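Local coordinates for protein SnoN,SnoN (PDB 5EQU) that probably acts as an iron- and 2-oxoglutarate-dependent oxygenase-family epimerase, and binds Nogalamycin RO in this engineered fusion of SnoN sequences, at residues 88-93 against 123-128; 118-123 against 239-244. All coordinates share one frame; numbering follows the deposited sequence.

Contact 1 (88-93 against 123-128); sequences ADAQLG and LEVLLK. With 5R6 (Nogalamycin RO), chain G.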
ATOM      1  N   ALA A  88      -1.612   7.115  -9.841  1.00 49.43           N
ATOM      2  CA  ALA A  88      -0.509   6.154  -9.961  1.00 49.07           C
ATOM      3  C   ALA A  88       0.841   6.863  -9.912  1.00 48.24           C
ATOM      4  O   ALA A  88       0.967   7.960 -10.393  1.00 47.88           O
ATOM      5  CB  ALA A  88      -0.635   5.387 -11.256  1.00 51.10           C
ATOM      6  N   ASP A  89       1.825   6.219  -9.302  1.00 48.08           N
ATOM      7  CA  ASP A  89       3.166   6.766  -9.144  1.00 50.04           C
ATOM      8  C   ASP A  89       3.170   8.258  -8.881  1.00 50.30           C
ATOM      9  O   ASP A  89       3.847   9.008  -9.551  1.00 51.39           O
ATOM     10  CB  ASP A  89       3.996   6.418 -10.358  1.00 53.02           C
ATOM     11  CG  ASP A  89       4.210   4.934 -10.464  1.00 54.44           C
ATOM     12  OD1 ASP A  89       5.011   4.395  -9.629  1.00 54.53           O
ATOM     13  OD2 ASP A  89       3.537   4.333 -11.333  1.00 55.24           O
ATOM     14  N   ALA A  90       2.390   8.653  -7.876  1.00 49.46           N
ATOM     15  CA  ALA A  90       2.185  10.064  -7.537  1.00 50.03           C
ATOM     16  C   ALA A  90       3.483  10.780  -7.174  1.00 48.28           C
ATOM     17  O   ALA A  90       3.559  11.957  -7.369  1.00 50.40           O
ATOM     18  CB  ALA A  90       1.162  10.206  -6.395  1.00 49.98           C
ATOM     19  N   GLN A  91       4.481  10.060  -6.672  1.00 46.65           N
ATOM     20  CA  GLN A  91       5.768  10.642  -6.352  1.00 47.99           C
ATOM     21  C   GLN A  91       6.602  11.167  -7.516  1.00 50.56           C
ATOM     22  O   GLN A  91       7.482  11.970  -7.290  1.00 50.73           O
ATOM     23  CB  GLN A  91       6.623   9.689  -5.512  1.00 47.71           C
ATOM     24  CG  GLN A  91       7.456   8.645  -6.242  1.00 48.72           C
ATOM     25  CD  GLN A  91       6.632   7.532  -6.870  1.00 48.72           C
ATOM     26  OE1 GLN A  91       5.417   7.454  -6.685  1.00 48.98           O
ATOM     27  NE2 GLN A  91       7.298   6.669  -7.628  1.00 49.36           N
ATOM     28  N   LEU A  92       6.345  10.722  -8.747  1.00 51.77           N
ATOM     29  CA  LEU A  92       7.125  11.168  -9.906  1.00 52.63           C
ATOM     30  C   LEU A  92       6.748  12.566 -10.352  1.00 55.01           C
ATOM     31  O   LEU A  92       7.602  13.311 -10.816  1.00 55.82           O
ATOM     32  CB  LEU A  92       6.957  10.213 -11.086  1.00 52.74           C
ATOM     33  CG  LEU A  92       7.283   8.755 -10.840  1.00 50.62           C
ATOM     34  CD1 LEU A  92       6.915   7.976 -12.082  1.00 52.42           C
ATOM     35  CD2 LEU A  92       8.735   8.537 -10.459  1.00 50.30           C
ATOM     36  N   GLY A  93       5.467  12.910 -10.232  1.00 56.27           N
ATOM     37  CA  GLY A  93       4.963  14.253 -10.596  1.00 57.83           C
ATOM     38  C   GLY A  93       4.938  15.261  -9.453  1.00 57.51           C
ATOM     39  O   GLY A  93       4.907  16.449  -9.693  1.00 60.79           O
ATOM     40  N   LEU A 123       4.383   5.136  -4.831  1.00 40.75           N
ATOM     41  CA  LEU A 123       3.344   5.632  -3.944  1.00 39.69           C
ATOM     42  C   LEU A 123       2.118   6.033  -4.736  1.00 40.56           C
ATOM     43  O   LEU A 123       2.211   6.704  -5.773  1.00 42.38           O
ATOM     44  CB  LEU A 123       3.832   6.830  -3.088  1.00 39.67           C
ATOM     45  CG  LEU A 123       2.818   7.522  -2.167  1.00 38.30           C
ATOM     46  CD1 LEU A 123       3.507   8.234  -1.017  1.00 38.67           C
ATOM     47  CD2 LEU A 123       1.990   8.535  -2.914  1.00 39.39           C
ATOM     48  N   GLU A 124       0.961   5.667  -4.191  1.00 40.11           N
ATOM     49  CA  GLU A 124      -0.317   6.012  -4.771  1.00 42.17           C
ATOM     50  C   GLU A 124      -1.158   6.845  -3.823  1.00 41.93           C
ATOM     51  O   GLU A 124      -1.188   6.586  -2.639  1.00 42.24           O
ATOM     52  CB  GLU A 124      -1.069   4.726  -5.133  1.00 43.28           C
ATOM     53  CG  GLU A 124      -0.377   3.960  -6.273  1.00 45.58           C
ATOM     54  CD  GLU A 124      -0.801   2.499  -6.398  1.00 46.89           C
ATOM     55  OE1 GLU A 124      -1.257   1.863  -5.404  1.00 44.91           O
ATOM     56  OE2 GLU A 124      -0.649   1.985  -7.516  1.00 49.27           O
ATOM     57  N   VAL A 125      -1.872   7.796  -4.378  1.00 42.12           N
ATOM     58  CA  VAL A 125      -2.823   8.565  -3.664  1.00 43.17           C
ATOM     59  C   VAL A 125      -4.174   7.907  -3.865  1.00 43.97           C
ATOM     60  O   VAL A 125      -4.594   7.747  -5.006  1.00 45.75           O
ATOM     61  CB  VAL A 125      -2.788  10.005  -4.189  1.00 45.12           C
ATOM     62  CG1 VAL A 125      -3.869  10.823  -3.565  1.00 46.83           C
ATOM     63  CG2 VAL A 125      -1.459  10.635  -3.819  1.00 45.25           C
ATOM     64  N   LEU A 126      -4.840   7.534  -2.772  1.00 42.87           N
ATOM     65  CA  LEU A 126      -6.057   6.687  -2.820  1.00 42.86           C
ATOM     66  C   LEU A 126      -7.310   7.435  -2.386  1.00 44.01           C
ATOM     67  O   LEU A 126      -7.281   8.205  -1.420  1.00 44.15           O
ATOM     68  CB  LEU A 126      -5.886   5.455  -1.945  1.00 41.12           C
ATOM     69  CG  LEU A 126      -4.612   4.593  -2.064  1.00 39.68           C
ATOM     70  CD1 LEU A 126      -4.748   3.341  -1.209  1.00 38.89           C
ATOM     71  CD2 LEU A 126      -4.268   4.182  -3.490  1.00 40.05           C
ATOM     72  N   LEU A 127      -8.395   7.229  -3.127  1.00 45.26           N
ATOM     73  CA  LEU A 127      -9.687   7.864  -2.867  1.00 46.66           C
ATOM     74  C   LEU A 127     -10.855   6.865  -2.964  1.00 48.57           C
ATOM     75  O   LEU A 127     -11.040   6.255  -4.021  1.00 49.91           O
ATOM     76  CB  LEU A 127      -9.911   9.004  -3.858  1.00 48.79           C
ATOM     77  CG  LEU A 127     -11.255   9.745  -3.839  1.00 50.15           C
ATOM     78  CD1 LEU A 127     -11.446  10.526  -2.543  1.00 49.91           C
ATOM     79  CD2 LEU A 127     -11.417  10.672  -5.026  1.00 51.88           C
ATOM     80  N   LYS A 128     -11.621   6.690  -1.874  1.00 47.90           N
ATOM     81  CA  LYS A 128     -12.940   6.053  -1.931  1.00 49.94           C
ATOM     82  C   LYS A 128     -13.938   7.079  -1.567  1.00 53.13           C
ATOM     83  O   LYS A 128     -13.902   7.586  -0.444  1.00 53.18           O
ATOM     84  CB  LYS A 128     -13.153   4.973  -0.870  1.00 49.29           C
ATOM     85  CG  LYS A 128     -12.447   3.663  -1.047  1.00 48.30           C
ATOM     86  CD  LYS A 128     -13.089   2.607  -0.165  1.00 47.87           C
ATOM     87  CE  LYS A 128     -12.330   1.303  -0.250  1.00 47.01           C
ATOM     88  NZ  LYS A 128     -12.792   0.513  -1.414  1.00 48.03           N
TER
HETATM   89  CAR 5R6 G 302     -13.066  -7.644  -8.241  1.00 45.24           C
HETATM   90  CBN 5R6 G 302     -14.433  -8.023  -7.866  1.00 46.22           C
HETATM   91  OAL 5R6 G 302     -14.387  -8.781  -6.602  1.00 49.84           O
HETATM   92  CBR 5R6 G 302     -15.188  -8.687  -9.062  1.00 45.69           C
HETATM   93  OAM 5R6 G 302     -16.124  -7.692  -9.461  1.00 46.13           O
HETATM   94  CBM 5R6 G 302     -14.334  -8.965 -10.357  1.00 45.06           C
HETATM   95  CAB 5R6 G 302     -14.994  -9.898 -11.362  1.00 42.10           C
HETATM   96  OAW 5R6 G 302     -13.021  -9.478 -10.050  1.00 45.41           O
HETATM   97  CBP 5R6 G 302     -12.296  -8.759  -8.985  1.00 44.51           C
HETATM   98  OAX 5R6 G 302     -11.082  -8.133  -9.467  1.00 41.90           O
HETATM   99  CBQ 5R6 G 302     -10.803  -7.329 -10.651  1.00 37.85           C
HETATM  100  CAT 5R6 G 302     -11.935  -6.553 -11.376  1.00 37.55           C
HETATM  101  CBW 5R6 G 302     -11.383  -6.017 -12.726  1.00 36.22           C
HETATM  102  CAE 5R6 G 302     -12.394  -5.086 -13.429  1.00 35.55           C
HETATM  103  OAO 5R6 G 302     -11.222  -7.135 -13.565  1.00 37.78           O
HETATM  104  CBF 5R6 G 302      -9.669  -6.493 -10.394  1.00 34.88           C
HETATM  105  CBB 5R6 G 302      -8.864  -6.653  -9.246  1.00 32.25           C
HETATM  106  OAK 5R6 G 302      -9.226  -7.585  -8.340  1.00 30.86           O
HETATM  107  CBK 5R6 G 302      -7.707  -5.911  -8.966  1.00 29.48           C
HETATM  108  CBH 5R6 G 302      -6.952  -6.124  -7.816  1.00 28.27           C
HETATM  109  OAI 5R6 G 302      -7.312  -6.950  -6.960  1.00 27.48           O
HETATM  110  CBJ 5R6 G 302      -5.780  -5.366  -7.630  1.00 27.59           C
HETATM  111  CBA 5R6 G 302      -5.011  -5.562  -6.496  1.00 26.81           C
HETATM  112  OAJ 5R6 G 302      -5.461  -6.476  -5.593  1.00 28.18           O
HETATM  113  CAP 5R6 G 302      -3.869  -4.853  -6.276  1.00 25.70           C
HETATM  114  CBD 5R6 G 302      -3.442  -3.878  -7.157  1.00 25.32           C
HETATM  115  CBX 5R6 G 302      -2.221  -3.160  -6.989  1.00 25.80           C
HETATM  116  CAF 5R6 G 302      -1.070  -4.156  -6.647  1.00 25.76           C
HETATM  117  OAY 5R6 G 302      -1.728  -2.629  -8.252  1.00 24.41           O
HETATM  118  CBS 5R6 G 302      -2.277  -2.051  -5.979  1.00 25.18           C
HETATM  119  OAN 5R6 G 302      -0.978  -1.416  -5.863  1.00 26.07           O
HETATM  120  CBT 5R6 G 302      -3.323  -1.035  -6.425  1.00 24.52           C
HETATM  121  NBV 5R6 G 302      -3.296   0.127  -5.536  1.00 24.47           N
HETATM  122  CAD 5R6 G 302      -4.325   1.119  -5.930  1.00 24.88           C
HETATM  123  CAC 5R6 G 302      -3.433  -0.191  -4.081  1.00 24.33           C
HETATM  124  CAS 5R6 G 302      -3.136  -0.641  -7.925  1.00 24.73           C
HETATM  125  CBO 5R6 G 302      -2.686  -1.825  -8.864  1.00 24.26           C
HETATM  126  OAV 5R6 G 302      -3.764  -2.717  -9.169  1.00 24.69           O
HETATM  127  CBE 5R6 G 302      -4.204  -3.663  -8.282  1.00 25.43           C
HETATM  128  CBL 5R6 G 302      -5.377  -4.387  -8.550  1.00 26.58           C
HETATM  129  CBG 5R6 G 302      -6.151  -4.192  -9.700  1.00 27.43           C
HETATM  130  OAH 5R6 G 302      -5.826  -3.354 -10.524  1.00 26.12           O
HETATM  131  CBI 5R6 G 302      -7.311  -4.960  -9.908  1.00 29.69           C
HETATM  132  CAQ 5R6 G 302      -8.100  -4.806 -11.067  1.00 32.00           C
HETATM  133  CBC 5R6 G 302      -9.268  -5.548 -11.338  1.00 33.84           C
HETATM  134  CBU 5R6 G 302      -9.956  -5.344 -12.584  1.00 35.73           C
HETATM  135  CAZ 5R6 G 302      -9.145  -5.939 -13.663  1.00 37.67           C
HETATM  136  OAG 5R6 G 302      -9.183  -5.500 -14.821  1.00 40.77           O
HETATM  137  OAU 5R6 G 302      -8.425  -7.103 -13.381  1.00 37.94           O
HETATM  138  CAA 5R6 G 302      -7.992  -7.959 -14.476  1.00 38.02           C
HETATM  139  O   HOH W   1       1.121   3.548  -9.129  1.00 42.09           O
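Ala90 and Gln91 between them take both backbone polar groups of Leu123. Ala90 N donates to Leu123 O over 2.9 Å, while Leu123 N reaches Gln91 OE1 at 3.1 Å. That second donor stands above the plane of the Gln91 carbonyl, 58° out of it, and not on a lone pair. Beside these bonds, the methyl CB of Ala90 touches Val125 CG2 at 3.7 Å and also meets a methyl of Leu123, with Met97 of helix 95-101 packed on Ala90 and Val125.

Glu124 is the side chain to follow. From CB, the chain sets off with CG anti to the carbonyl carbon (chi1 -67°), which brings CG alongside the turn, 4.3 Å from Ala88 CA. Beyond CG it runs extended to CD, and the carboxylate then divides its work. OE1 accepts from the ligand amine, 5R6 NBV, at 2.7 Å, and takes a weak second bond from the ligand hydroxyl OAN. OE2 receives a water at 2.9 Å that in turn accepts from Asp89 N, and it also forms a salt bridge with Lys122.

All of this lies in the 14-202 part of the fusion: the turn leaving strand 81-87 is tied to strand 118-128 beside the bound Nogalamycin RO, in the main sheet of the cupin-clan PhyH fold.

Contact 2 (118-123 against 239-244); sequences LRLFKL and TSAVYM. With 5R6 (Nogalamycin RO), chain G.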
ATOM      1  N   LEU A 118      15.963  -0.596   2.173  1.00 45.76           N
ATOM      2  CA  LEU A 118      14.846  -0.592   1.250  1.00 43.87           C
ATOM      3  C   LEU A 118      14.937   0.545   0.231  1.00 43.78           C
ATOM      4  O   LEU A 118      15.675   1.515   0.398  1.00 44.71           O
ATOM      5  CB  LEU A 118      13.520  -0.438   1.998  1.00 42.89           C
ATOM      6  CG  LEU A 118      13.152  -1.456   3.083  1.00 42.95           C
ATOM      7  CD1 LEU A 118      12.001  -0.946   3.961  1.00 42.72           C
ATOM      8  CD2 LEU A 118      12.742  -2.790   2.460  1.00 42.62           C
ATOM      9  N   ARG A 119      14.143   0.388  -0.821  1.00 42.24           N
ATOM     10  CA  ARG A 119      13.918   1.387  -1.825  1.00 42.03           C
ATOM     11  C   ARG A 119      12.436   1.577  -1.944  1.00 39.94           C
ATOM     12  O   ARG A 119      11.661   0.632  -1.716  1.00 39.92           O
ATOM     13  CB  ARG A 119      14.457   0.918  -3.190  1.00 42.76           C
ATOM     14  CG  ARG A 119      15.960   1.002  -3.299  1.00 45.14           C
ATOM     15  CD  ARG A 119      16.501   0.382  -4.588  1.00 46.00           C
ATOM     16  NE  ARG A 119      17.946   0.476  -4.579  1.00 47.47           N
ATOM     17  CZ  ARG A 119      18.645   1.550  -4.948  1.00 48.99           C
ATOM     18  NH1 ARG A 119      18.060   2.671  -5.385  1.00 48.26           N
ATOM     19  NH2 ARG A 119      19.956   1.509  -4.848  1.00 50.75           N
ATOM     20  N   LEU A 120      12.046   2.763  -2.367  1.00 38.88           N
ATOM     21  CA  LEU A 120      10.687   3.001  -2.761  1.00 38.08           C
ATOM     22  C   LEU A 120      10.443   2.387  -4.135  1.00 39.44           C
ATOM     23  O   LEU A 120      11.218   2.627  -5.082  1.00 40.78           O
ATOM     24  CB  LEU A 120      10.435   4.494  -2.858  1.00 38.35           C
ATOM     25  CG  LEU A 120       9.086   4.928  -3.410  1.00 38.00           C
ATOM     26  CD1 LEU A 120       7.996   4.554  -2.434  1.00 37.50           C
ATOM     27  CD2 LEU A 120       9.109   6.409  -3.680  1.00 38.95           C
ATOM     28  N   PHE A 121       9.339   1.661  -4.267  1.00 39.73           N
ATOM     29  CA  PHE A 121       8.877   1.211  -5.579  1.00 41.66           C
ATOM     30  C   PHE A 121       7.833   2.142  -6.149  1.00 41.45           C
ATOM     31  O   PHE A 121       7.926   2.569  -7.326  1.00 41.45           O
ATOM     32  CB  PHE A 121       8.328  -0.220  -5.497  1.00 42.48           C
ATOM     33  CG  PHE A 121       7.685  -0.691  -6.765  1.00 43.34           C
ATOM     34  CD1 PHE A 121       8.433  -0.844  -7.907  1.00 45.39           C
ATOM     35  CD2 PHE A 121       6.326  -1.027  -6.798  1.00 44.35           C
ATOM     36  CE1 PHE A 121       7.856  -1.291  -9.085  1.00 46.69           C
ATOM     37  CE2 PHE A 121       5.733  -1.469  -7.978  1.00 45.47           C
ATOM     38  CZ  PHE A 121       6.511  -1.600  -9.126  1.00 46.31           C
ATOM     39  N   LYS A 122       6.820   2.447  -5.333  1.00 40.48           N
ATOM     40  CA  LYS A 122       5.765   3.392  -5.772  1.00 41.56           C
ATOM     41  C   LYS A 122       5.014   3.978  -4.602  1.00 40.82           C
ATOM     42  O   LYS A 122       5.010   3.385  -3.527  1.00 39.68           O
ATOM     43  CB  LYS A 122       4.763   2.728  -6.721  1.00 43.00           C
ATOM     44  CG  LYS A 122       3.880   1.665  -6.070  1.00 43.61           C
ATOM     45  CD  LYS A 122       2.941   1.026  -7.095  1.00 46.31           C
ATOM     46  CE  LYS A 122       2.200  -0.152  -6.502  1.00 46.69           C
ATOM     47  NZ  LYS A 122       1.051  -0.504  -7.372  1.00 49.52           N
ATOM     48  N   LEU A 123       4.383   5.136  -4.831  1.00 40.75           N
ATOM     49  CA  LEU A 123       3.344   5.632  -3.944  1.00 39.69           C
ATOM     50  C   LEU A 123       2.118   6.033  -4.736  1.00 40.56           C
ATOM     51  O   LEU A 123       2.211   6.704  -5.773  1.00 42.38           O
ATOM     52  CB  LEU A 123       3.832   6.830  -3.088  1.00 39.67           C
ATOM     53  CG  LEU A 123       2.818   7.522  -2.167  1.00 38.30           C
ATOM     54  CD1 LEU A 123       3.507   8.234  -1.017  1.00 38.67           C
ATOM     55  CD2 LEU A 123       1.990   8.535  -2.914  1.00 39.39           C
ATOM     56  N   THR A 239      -2.580   7.608   1.392  1.00 39.76           N
ATOM     57  CA  THR A 239      -1.581   7.186   0.453  1.00 41.19           C
ATOM     58  C   THR A 239      -1.151   5.792   0.841  1.00 41.38           C
ATOM     59  O   THR A 239      -1.161   5.444   2.026  1.00 40.45           O
ATOM     60  CB  THR A 239      -0.330   8.087   0.465  1.00 42.44           C
ATOM     61  OG1 THR A 239       0.321   8.028   1.748  1.00 40.45           O
ATOM     62  CG2 THR A 239      -0.707   9.506   0.113  1.00 43.93           C
ATOM     63  N   SER A 240      -0.734   5.030  -0.171  1.00 41.49           N
ATOM     64  CA  SER A 240      -0.181   3.677   0.012  1.00 40.56           C
ATOM     65  C   SER A 240       1.118   3.623  -0.746  1.00 38.78           C
ATOM     66  O   SER A 240       1.134   3.897  -1.935  1.00 39.38           O
ATOM     67  CB  SER A 240      -1.134   2.633  -0.543  1.00 40.60           C
ATOM     68  OG  SER A 240      -0.551   1.354  -0.423  1.00 42.37           O
ATOM     69  N   ALA A 241       2.192   3.310  -0.035  1.00 37.26           N
ATOM     70  CA  ALA A 241       3.518   3.303  -0.581  1.00 37.51           C
ATOM     71  C   ALA A 241       4.088   1.916  -0.407  1.00 36.97           C
ATOM     72  O   ALA A 241       4.027   1.334   0.678  1.00 37.17           O
ATOM     73  CB  ALA A 241       4.419   4.308   0.117  1.00 37.68           C
ATOM     74  N   VAL A 242       4.651   1.393  -1.489  1.00 36.66           N
ATOM     75  CA  VAL A 242       5.287   0.090  -1.474  1.00 36.44           C
ATOM     76  C   VAL A 242       6.811   0.254  -1.406  1.00 36.98           C
ATOM     77  O   VAL A 242       7.408   1.002  -2.200  1.00 36.86           O
ATOM     78  CB  VAL A 242       4.929  -0.703  -2.760  1.00 36.67           C
ATOM     79  CG1 VAL A 242       5.585  -2.076  -2.763  1.00 36.74           C
ATOM     80  CG2 VAL A 242       3.429  -0.804  -2.912  1.00 36.48           C
ATOM     81  N   TYR A 243       7.415  -0.524  -0.507  1.00 37.03           N
ATOM     82  CA  TYR A 243       8.840  -0.545  -0.299  1.00 37.84           C
ATOM     83  C   TYR A 243       9.364  -1.930  -0.587  1.00 38.17           C
ATOM     84  O   TYR A 243       8.737  -2.947  -0.238  1.00 37.37           O
ATOM     85  CB  TYR A 243       9.166  -0.114   1.149  1.00 38.48           C
ATOM     86  CG  TYR A 243       8.631   1.273   1.469  1.00 38.57           C
ATOM     87  CD1 TYR A 243       9.194   2.392   0.902  1.00 40.20           C
ATOM     88  CD2 TYR A 243       7.556   1.457   2.340  1.00 38.77           C
ATOM     89  CE1 TYR A 243       8.716   3.673   1.174  1.00 40.52           C
ATOM     90  CE2 TYR A 243       7.054   2.731   2.605  1.00 38.92           C
ATOM     91  CZ  TYR A 243       7.642   3.847   2.030  1.00 39.35           C
ATOM     92  OH  TYR A 243       7.144   5.117   2.286  1.00 38.88           O
ATOM     93  N   MET A 244      10.519  -1.964  -1.234  1.00 39.49           N
ATOM     94  CA  MET A 244      11.141  -3.197  -1.664  1.00 40.72           C
ATOM     95  C   MET A 244      12.573  -3.267  -1.167  1.00 42.77           C
ATOM     96  O   MET A 244      13.187  -2.255  -0.841  1.00 43.78           O
ATOM     97  CB  MET A 244      11.092  -3.290  -3.190  1.00 42.32           C
ATOM     98  CG  MET A 244      11.927  -2.253  -3.905  1.00 43.46           C
ATOM     99  SD  MET A 244      11.523  -2.230  -5.622  1.00 46.08           S
ATOM    100  CE  MET A 244      12.522  -0.856  -6.225  1.00 45.96           C
TER
HETATM  101  CAR 5R6 G 302     -13.066  -7.644  -8.241  1.00 45.24           C
HETATM  102  CBN 5R6 G 302     -14.433  -8.023  -7.866  1.00 46.22           C
HETATM  103  OAL 5R6 G 302     -14.387  -8.781  -6.602  1.00 49.84           O
HETATM  104  CBR 5R6 G 302     -15.188  -8.687  -9.062  1.00 45.69           C
HETATM  105  OAM 5R6 G 302     -16.124  -7.692  -9.461  1.00 46.13           O
HETATM  106  CBM 5R6 G 302     -14.334  -8.965 -10.357  1.00 45.06           C
HETATM  107  CAB 5R6 G 302     -14.994  -9.898 -11.362  1.00 42.10           C
HETATM  108  OAW 5R6 G 302     -13.021  -9.478 -10.050  1.00 45.41           O
HETATM  109  CBP 5R6 G 302     -12.296  -8.759  -8.985  1.00 44.51           C
HETATM  110  OAX 5R6 G 302     -11.082  -8.133  -9.467  1.00 41.90           O
HETATM  111  CBQ 5R6 G 302     -10.803  -7.329 -10.651  1.00 37.85           C
HETATM  112  CAT 5R6 G 302     -11.935  -6.553 -11.376  1.00 37.55           C
HETATM  113  CBW 5R6 G 302     -11.383  -6.017 -12.726  1.00 36.22           C
HETATM  114  CAE 5R6 G 302     -12.394  -5.086 -13.429  1.00 35.55           C
HETATM  115  OAO 5R6 G 302     -11.222  -7.135 -13.565  1.00 37.78           O
HETATM  116  CBF 5R6 G 302      -9.669  -6.493 -10.394  1.00 34.88           C
HETATM  117  CBB 5R6 G 302      -8.864  -6.653  -9.246  1.00 32.25           C
HETATM  118  OAK 5R6 G 302      -9.226  -7.585  -8.340  1.00 30.86           O
HETATM  119  CBK 5R6 G 302      -7.707  -5.911  -8.966  1.00 29.48           C
HETATM  120  CBH 5R6 G 302      -6.952  -6.124  -7.816  1.00 28.27           C
HETATM  121  OAI 5R6 G 302      -7.312  -6.950  -6.960  1.00 27.48           O
HETATM  122  CBJ 5R6 G 302      -5.780  -5.366  -7.630  1.00 27.59           C
HETATM  123  CBA 5R6 G 302      -5.011  -5.562  -6.496  1.00 26.81           C
HETATM  124  OAJ 5R6 G 302      -5.461  -6.476  -5.593  1.00 28.18           O
HETATM  125  CAP 5R6 G 302      -3.869  -4.853  -6.276  1.00 25.70           C
HETATM  126  CBD 5R6 G 302      -3.442  -3.878  -7.157  1.00 25.32           C
HETATM  127  CBX 5R6 G 302      -2.221  -3.160  -6.989  1.00 25.80           C
HETATM  128  CAF 5R6 G 302      -1.070  -4.156  -6.647  1.00 25.76           C
HETATM  129  OAY 5R6 G 302      -1.728  -2.629  -8.252  1.00 24.41           O
HETATM  130  CBS 5R6 G 302      -2.277  -2.051  -5.979  1.00 25.18           C
HETATM  131  OAN 5R6 G 302      -0.978  -1.416  -5.863  1.00 26.07           O
HETATM  132  CBT 5R6 G 302      -3.323  -1.035  -6.425  1.00 24.52           C
HETATM  133  NBV 5R6 G 302      -3.296   0.127  -5.536  1.00 24.47           N
HETATM  134  CAD 5R6 G 302      -4.325   1.119  -5.930  1.00 24.88           C
HETATM  135  CAC 5R6 G 302      -3.433  -0.191  -4.081  1.00 24.33           C
HETATM  136  CAS 5R6 G 302      -3.136  -0.641  -7.925  1.00 24.73           C
HETATM  137  CBO 5R6 G 302      -2.686  -1.825  -8.864  1.00 24.26           C
HETATM  138  OAV 5R6 G 302      -3.764  -2.717  -9.169  1.00 24.69           O
HETATM  139  CBE 5R6 G 302      -4.204  -3.663  -8.282  1.00 25.43           C
HETATM  140  CBL 5R6 G 302      -5.377  -4.387  -8.550  1.00 26.58           C
HETATM  141  CBG 5R6 G 302      -6.151  -4.192  -9.700  1.00 27.43           C
HETATM  142  OAH 5R6 G 302      -5.826  -3.354 -10.524  1.00 26.12           O
HETATM  143  CBI 5R6 G 302      -7.311  -4.960  -9.908  1.00 29.69           C
HETATM  144  CAQ 5R6 G 302      -8.100  -4.806 -11.067  1.00 32.00           C
HETATM  145  CBC 5R6 G 302      -9.268  -5.548 -11.338  1.00 33.84           C
HETATM  146  CBU 5R6 G 302      -9.956  -5.344 -12.584  1.00 35.73           C
HETATM  147  CAZ 5R6 G 302      -9.145  -5.939 -13.663  1.00 37.67           C
HETATM  148  OAG 5R6 G 302      -9.183  -5.500 -14.821  1.00 40.77           O
HETATM  149  OAU 5R6 G 302      -8.425  -7.103 -13.381  1.00 37.94           O
HETATM  150  CAA 5R6 G 302      -7.992  -7.959 -14.476  1.00 38.02           C
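Phe121 and Met244 cross at about a right angle: the Met244 sulfur sits obliquely to the ring, with SD 5.1 Å from the Phe121 ring centroid, a Met-aromatic contact. Phe150 meets the same ring edge-to-face. Next along, Lys122 has CG between its backbone N and carbonyl carbon (chi1 68°) and is extended beyond it; CE passes Val242 CG2 at 3.9 Å and NZ donates to the ligand hydroxyl 5R6 OAN at 2.7 Å.

The two strands, 118-123 from the first part of the fusion and 239-244 from the second, run antiparallel and are interrupted by a classic beta bulge in which Phe121 and Lys122 both face Val242. Val242 O takes Phe121 N at 2.9 Å and, weakly, Lys122 N, while Val242 N returns a bond to Lys122 O. Ahead of the bulge, Arg119 and Met244 exchange two nearly straight backbone bonds.

Leu120, Leu123, Ala241 and Tyr243 turn to the other face, where helix 95-101 lies. There Leu120 slants across Tyr243, bringing CD1 3.8 Å from Tyr243 CE1, and the phenol OH is bonded to Ala101 O. Leu123 holds CG anti to its backbone N (chi1 176°) and opens both methyls onto Thr239, with CD1 and CD2 each 4.1 Å from Thr239 CB; its own CB meets Ala241 CB at the same distance. With an alanine here, both methyls would be gone and Thr239 would probably face a gap beneath helix 95-101. Ser240 points the other way, its OG bonded to the bound 2-oxoglutarate.

Overall arrangement
Contacts 1 and 2 share Leu123 and lie along the same strand, 118-128, with centres about 11 Å apart. Contact 1 holds one edge of that strand through the turn after strand 81-87; contact 2 pairs its other edge with strand 236-245. They meet where Glu124 N probably bonds Ser240 O at 2.9 Å, and where Asp89 OD1 packs on Lys122 CB at 3.4 Å. Both reach Nogalamycin RO, contact 1 at its amine and contact 2 at the neighbouring hydroxyl. By nearest atoms, the Glu124 side chain is about 6 Å from 2-oxoglutarate and about 8 Å from the iron, while the Ser240 side chain is about 7 Å from the metal.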